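Local coordinates for sugar ABC transporter substrate-binding protein (Treponema pallidum subsp. pallidum, PDB 5U2P) that probably binds a sugar or related small ligand in the periplasm and delivers it to an ABC transporter, its natural ligand being undefined, at residues V137-F149 with F258-L271. Numbering follows the deposited sequence.
Sequences VSINALFYNKDLF and FTRDRIAMYFGSHL. With EDO (1,2-ethanediol), chain E.
A chi1 of 87° sets the His270 ring between its own backbone N and carbonyl carbon, where ND1 accepts from Ile139 N at 3.1 Å, the donor tilted slightly from the ring plane. The backbone N of His270 returns a bond to Ile139 O, so this first residue of helix 270-279 grips both backbone polar groups of Ile139. Ser138 and Ser269 each hold OG anti to the backbone N, bringing Ser138 OG and Ser269 OG into a 2.7 Å hydrogen bond; Ser269 OG, as N-cap, also accepts from Leu271 N. Beside them an ethanediol, probably from the crystallisation liquor, donates from O1 to Asn140 OD1 and accepts at O2 from Asn140 ND2; Asp377 also binds it. Strands 138-145 and 263-267 run antiparallel in the mixed sheet of one lobe of this bilobal solute-binding fold, with paired backbone bonds at Ala141-Gly268 and Phe143-Tyr266. On one face Phe143 CZ packs 3.7 Å from His270 CB, while Gly268 O lies at the edge of the Phe143 ring, in plane. On the other, Met265 presents its sulfur to the edge of the Phe149 ring, a Met-aromatic contact, and Leu142 CD1 rests on Met265 CB at 3.9 Å. At the far end Asn145 caps helix 146-151 through OD1; its ND2 donates to a water that bridges to Phe258 O and Ile263 O, and weakly to Asp261 OD1, which is salt-bridged to Arg280.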
loop_
_atom_site.group_PDB
_atom_site.type_symbol
_atom_site.label_atom_id
_atom_site.label_comp_id
_atom_site.label_asym_id
_atom_site.label_seq_id
_atom_site.Cartn_x
_atom_site.Cartn_y
_atom_site.Cartn_z
ATOM N N VAL A 137 0.980 -1.808 -4.012
ATOM C CA VAL A 137 -0.164 -2.693 -4.231
ATOM C C VAL A 137 -1.474 -1.902 -4.280
ATOM O O VAL A 137 -2.370 -2.159 -5.102
ATOM C CB VAL A 137 -0.270 -3.763 -3.117
ATOM C CG1 VAL A 137 -1.554 -4.574 -3.272
ATOM C CG2 VAL A 137 0.939 -4.681 -3.165
ATOM N N SER A 138 -1.566 -0.951 -3.369
ATOM C CA SER A 138 -2.780 -0.210 -3.081
ATOM C C SER A 138 -2.421 1.214 -2.661
ATOM O O SER A 138 -1.471 1.413 -1.896
ATOM C CB SER A 138 -3.556 -0.918 -1.967
ATOM O OG SER A 138 -4.682 -0.166 -1.599
ATOM N N ILE A 139 -3.132 2.202 -3.198
ATOM C CA ILE A 139 -3.025 3.592 -2.762
ATOM C C ILE A 139 -4.346 3.995 -2.107
ATOM O O ILE A 139 -5.400 3.775 -2.683
ATOM C CB ILE A 139 -2.719 4.531 -3.944
ATOM C CG1 ILE A 139 -1.378 4.146 -4.585
ATOM C CG2 ILE A 139 -2.732 5.982 -3.518
ATOM C CD1 ILE A 139 -0.168 4.457 -3.780
ATOM N N ASN A 140 -4.291 4.535 -0.895
ATOM C CA ASN A 140 -5.487 5.045 -0.214
ATOM C C ASN A 140 -5.775 6.477 -0.593
ATOM O O ASN A 140 -4.896 7.341 -0.523
ATOM C CB ASN A 140 -5.321 4.959 1.313
ATOM C CG ASN A 140 -5.199 3.522 1.810
ATOM O OD1 ASN A 140 -5.838 2.610 1.299
ATOM N ND2 ASN A 140 -4.339 3.319 2.799
ATOM N N ALA A 141 -7.014 6.742 -0.980
ATOM C CA ALA A 141 -7.420 8.098 -1.276
ATOM C C ALA A 141 -8.924 8.288 -1.048
ATOM O O ALA A 141 -9.671 7.321 -0.870
ATOM C CB ALA A 141 -7.036 8.438 -2.728
ATOM N N LEU A 142 -9.345 9.543 -1.080
ATOM C CA LEU A 142 -10.752 9.926 -1.066
ATOM C C LEU A 142 -11.245 9.981 -2.493
ATOM O O LEU A 142 -10.852 10.855 -3.266
ATOM C CB LEU A 142 -10.922 11.278 -0.382
ATOM C CG LEU A 142 -12.364 11.751 -0.188
ATOM C CD1 LEU A 142 -13.132 10.841 0.767
ATOM C CD2 LEU A 142 -12.356 13.194 0.326
ATOM N N PHE A 143 -12.088 9.026 -2.842
ATOM C CA PHE A 143 -12.695 8.968 -4.157
ATOM C C PHE A 143 -14.097 9.548 -4.085
ATOM O O PHE A 143 -14.839 9.288 -3.134
ATOM C CB PHE A 143 -12.703 7.539 -4.651
ATOM C CG PHE A 143 -11.332 6.971 -4.816
ATOM C CD1 PHE A 143 -10.591 7.260 -5.945
ATOM C CD2 PHE A 143 -10.755 6.200 -3.830
ATOM C CE1 PHE A 143 -9.319 6.761 -6.108
ATOM C CE2 PHE A 143 -9.491 5.689 -3.983
ATOM C CZ PHE A 143 -8.762 5.979 -5.127
ATOM N N TYR A 144 -14.447 10.373 -5.059
ATOM C CA TYR A 144 -15.743 11.015 -5.038
ATOM C C TYR A 144 -16.386 11.089 -6.410
ATOM O O TYR A 144 -15.718 11.011 -7.456
ATOM C CB TYR A 144 -15.642 12.408 -4.436
ATOM C CG TYR A 144 -14.793 13.397 -5.197
ATOM C CD1 TYR A 144 -13.428 13.487 -4.963
ATOM C CD2 TYR A 144 -15.358 14.263 -6.135
ATOM C CE1 TYR A 144 -12.638 14.402 -5.645
ATOM C CE2 TYR A 144 -14.575 15.186 -6.814
ATOM C CZ TYR A 144 -13.219 15.247 -6.565
ATOM O OH TYR A 144 -12.418 16.143 -7.223
ATOM N N ASN A 145 -17.705 11.180 -6.365
ATOM C CA ASN A 145 -18.542 11.267 -7.554
ATOM C C ASN A 145 -18.658 12.724 -7.999
ATOM O O ASN A 145 -19.433 13.495 -7.423
ATOM C CB ASN A 145 -19.927 10.672 -7.275
ATOM C CG ASN A 145 -20.790 10.605 -8.521
ATOM O OD1 ASN A 145 -20.640 11.419 -9.430
ATOM N ND2 ASN A 145 -21.684 9.620 -8.580
ATOM N N LYS A 146 -17.889 13.080 -9.026
ATOM C CA LYS A 146 -17.805 14.461 -9.514
ATOM C C LYS A 146 -19.163 15.034 -9.927
ATOM O O LYS A 146 -19.405 16.228 -9.767
ATOM C CB LYS A 146 -16.856 14.546 -10.709
ATOM C CG LYS A 146 -15.384 14.454 -10.397
ATOM C CD LYS A 146 -14.560 14.654 -11.665
ATOM C CE LYS A 146 -13.086 14.821 -11.357
ATOM N NZ LYS A 146 -12.281 15.025 -12.593
ATOM N N ASP A 147 -20.040 14.186 -10.460
ATOM C CA ASP A 147 -21.355 14.641 -10.917
ATOM C C ASP A 147 -22.235 15.017 -9.744
ATOM O O ASP A 147 -22.923 16.029 -9.796
ATOM C CB ASP A 147 -22.061 13.573 -11.760
ATOM C CG ASP A 147 -21.416 13.367 -13.120
ATOM O OD1 ASP A 147 -20.741 14.291 -13.621
ATOM O OD2 ASP A 147 -21.594 12.274 -13.698
ATOM N N LEU A 148 -22.220 14.206 -8.688
ATOM C CA LEU A 148 -22.980 14.527 -7.482
ATOM C C LEU A 148 -22.441 15.790 -6.833
ATOM O O LEU A 148 -23.204 16.632 -6.358
ATOM C CB LEU A 148 -22.927 13.387 -6.468
ATOM C CG LEU A 148 -23.760 12.148 -6.753
ATOM C CD1 LEU A 148 -23.422 11.062 -5.744
ATOM C CD2 LEU A 148 -25.246 12.482 -6.700
ATOM N N PHE A 149 -21.120 15.909 -6.797
ATOM C CA PHE A 149 -20.494 17.103 -6.253
ATOM C C PHE A 149 -20.964 18.343 -7.004
ATOM O O PHE A 149 -21.255 19.367 -6.393
ATOM C CB PHE A 149 -18.974 16.996 -6.311
ATOM C CG PHE A 149 -18.364 16.407 -5.076
ATOM C CD1 PHE A 149 -18.966 15.336 -4.433
ATOM C CD2 PHE A 149 -17.181 16.914 -4.560
ATOM C CE1 PHE A 149 -18.403 14.793 -3.297
ATOM C CE2 PHE A 149 -16.618 16.366 -3.422
ATOM C CZ PHE A 149 -17.235 15.307 -2.795
ATOM N N PHE A 258 -22.218 2.767 -5.083
ATOM C CA PHE A 258 -21.523 3.907 -5.669
ATOM C C PHE A 258 -21.949 4.098 -7.108
ATOM O O PHE A 258 -22.142 5.237 -7.548
ATOM C CB PHE A 258 -19.999 3.730 -5.574
ATOM C CG PHE A 258 -19.241 5.026 -5.599
ATOM C CD1 PHE A 258 -19.137 5.769 -6.776
ATOM C CD2 PHE A 258 -18.645 5.511 -4.448
ATOM C CE1 PHE A 258 -18.430 6.962 -6.789
ATOM C CE2 PHE A 258 -17.950 6.692 -4.450
ATOM C CZ PHE A 258 -17.831 7.423 -5.616
ATOM N N THR A 259 -22.108 2.997 -7.843
ATOM C CA THR A 259 -22.453 3.090 -9.257
ATOM C C THR A 259 -23.915 3.453 -9.446
ATOM O O THR A 259 -24.333 3.721 -10.575
ATOM C CB THR A 259 -22.142 1.784 -10.042
ATOM O OG1 THR A 259 -22.838 0.658 -9.485
ATOM C CG2 THR A 259 -20.662 1.498 -10.034
ATOM N N ARG A 260 -24.696 3.439 -8.355
ATOM C CA ARG A 260 -26.097 3.891 -8.379
ATOM C C ARG A 260 -26.295 5.271 -7.727
ATOM O O ARG A 260 -27.408 5.651 -7.354
ATOM C CB ARG A 260 -26.987 2.847 -7.708
ATOM C CG ARG A 260 -27.132 1.583 -8.535
ATOM C CD ARG A 260 -27.708 0.428 -7.764
ATOM N NE ARG A 260 -27.951 -0.716 -8.627
ATOM C CZ ARG A 260 -27.004 -1.487 -9.156
ATOM N NH1 ARG A 260 -25.722 -1.255 -8.916
ATOM N NH2 ARG A 260 -27.349 -2.498 -9.949
ATOM N N ASP A 261 -25.211 6.024 -7.630
ATOM C CA ASP A 261 -25.230 7.395 -7.117
ATOM C C ASP A 261 -25.771 7.461 -5.683
ATOM O O ASP A 261 -26.412 8.442 -5.295
ATOM C CB ASP A 261 -26.070 8.326 -8.028
ATOM C CG ASP A 261 -25.455 8.558 -9.406
ATOM O OD1 ASP A 261 -24.322 8.125 -9.690
ATOM O OD2 ASP A 261 -26.123 9.220 -10.219
ATOM N N ARG A 262 -25.509 6.424 -4.888
ATOM C CA ARG A 262 -25.979 6.394 -3.498
ATOM C C ARG A 262 -24.871 6.733 -2.497
ATOM O O ARG A 262 -25.119 6.774 -1.281
ATOM C CB ARG A 262 -26.567 5.024 -3.174
ATOM C CG ARG A 262 -27.826 4.725 -3.904
ATOM C CD ARG A 262 -28.198 3.283 -3.750
ATOM N NE ARG A 262 -29.341 2.986 -4.596
ATOM C CZ ARG A 262 -29.838 1.771 -4.800
ATOM N NH1 ARG A 262 -29.290 0.711 -4.226
ATOM N NH2 ARG A 262 -30.873 1.629 -5.611
ATOM N N ILE A 263 -23.663 6.978 -3.012
ATOM C CA ILE A 263 -22.497 7.374 -2.207
ATOM C C ILE A 263 -21.730 8.552 -2.824
ATOM O O ILE A 263 -21.255 8.475 -3.960
ATOM C CB ILE A 263 -21.480 6.227 -2.070
ATOM C CG1 ILE A 263 -22.135 4.978 -1.507
ATOM C CG2 ILE A 263 -20.264 6.677 -1.202
ATOM C CD1 ILE A 263 -21.198 3.777 -1.514
ATOM N N ALA A 264 -21.552 9.611 -2.051
ATOM C CA ALA A 264 -20.852 10.797 -2.536
ATOM C C ALA A 264 -19.354 10.586 -2.541
ATOM O O ALA A 264 -18.671 10.929 -3.513
ATOM C CB ALA A 264 -21.203 12.002 -1.680
ATOM N N MET A 265 -18.862 10.024 -1.444
ATOM C CA MET A 265 -17.438 9.854 -1.191
ATOM C C MET A 265 -17.153 8.462 -0.633
ATOM O O MET A 265 -17.917 7.944 0.171
ATOM C CB MET A 265 -16.938 10.902 -0.197
ATOM C CG MET A 265 -16.980 12.318 -0.698
ATOM S SD MET A 265 -16.378 13.481 0.531
ATOM C CE MET A 265 -17.689 13.390 1.744
ATOM N N TYR A 266 -16.036 7.886 -1.062
ATOM C CA TYR A 266 -15.547 6.621 -0.537
ATOM C C TYR A 266 -14.081 6.803 -0.186
ATOM O O TYR A 266 -13.328 7.308 -1.000
ATOM C CB TYR A 266 -15.725 5.487 -1.563
ATOM C CG TYR A 266 -14.964 4.246 -1.153
ATOM C CD1 TYR A 266 -15.452 3.404 -0.160
ATOM C CD2 TYR A 266 -13.727 3.960 -1.700
ATOM C CE1 TYR A 266 -14.739 2.262 0.221
ATOM C CE2 TYR A 266 -13.014 2.853 -1.314
ATOM C CZ TYR A 266 -13.522 2.013 -0.353
ATOM O OH TYR A 266 -12.771 0.924 0.001
ATOM N N PHE A 267 -13.670 6.449 1.035
ATOM C CA PHE A 267 -12.260 6.443 1.371
ATOM C C PHE A 267 -11.741 5.017 1.460
ATOM O O PHE A 267 -12.282 4.184 2.186
ATOM C CB PHE A 267 -11.940 7.145 2.695
ATOM C CG PHE A 267 -10.470 7.177 2.964
ATOM C CD1 PHE A 267 -9.670 8.092 2.308
ATOM C CD2 PHE A 267 -9.862 6.224 3.780
ATOM C CE1 PHE A 267 -8.299 8.090 2.486
ATOM C CE2 PHE A 267 -8.508 6.230 3.962
ATOM C CZ PHE A 267 -7.723 7.162 3.320
ATOM N N GLY A 268 -10.679 4.748 0.716
ATOM C CA GLY A 268 -10.078 3.443 0.715
ATOM C C GLY A 268 -9.149 3.223 -0.446
ATOM O O GLY A 268 -8.613 4.166 -1.044
ATOM N N SER A 269 -8.966 1.948 -0.758
ATOM C CA SER A 269 -8.019 1.514 -1.766
ATOM C C SER A 269 -8.407 1.928 -3.173
ATOM O O SER A 269 -9.569 1.787 -3.563
ATOM C CB SER A 269 -7.891 0.001 -1.737
ATOM O OG SER A 269 -7.073 -0.415 -2.802
ATOM N N HIS A 270 -7.428 2.367 -3.964
ATOM C CA HIS A 270 -7.704 2.682 -5.372
ATOM C C HIS A 270 -8.181 1.440 -6.147
ATOM O O HIS A 270 -8.755 1.575 -7.236
ATOM C CB HIS A 270 -6.456 3.290 -6.037
ATOM C CG HIS A 270 -5.516 2.272 -6.597
ATOM N ND1 HIS A 270 -4.575 1.610 -5.824
ATOM C CD2 HIS A 270 -5.385 1.774 -7.851
ATOM C CE1 HIS A 270 -3.903 0.765 -6.585
ATOM N NE2 HIS A 270 -4.373 0.845 -7.824
ATOM N N LEU A 271 -7.941 0.239 -5.613
ATOM C CA LEU A 271 -8.418 -0.983 -6.255
ATOM C C LEU A 271 -9.947 -1.040 -6.245
ATOM O O LEU A 271 -10.565 -1.609 -7.156
ATOM C CB LEU A 271 -7.844 -2.232 -5.588
ATOM C CG LEU A 271 -6.302 -2.350 -5.667
ATOM C CD1 LEU A 271 -5.802 -3.523 -4.828
ATOM C CD2 LEU A 271 -5.812 -2.439 -7.112
HETATM C C1 EDO E . -3.885 -0.782 1.970
HETATM O O1 EDO E . -4.475 0.250 1.182
HETATM C C2 EDO E . -3.553 -0.329 3.383
HETATM O O2 EDO E . -4.266 0.822 3.832
HETATM O O HOH W 1 -21.938 7.807 -6.525
#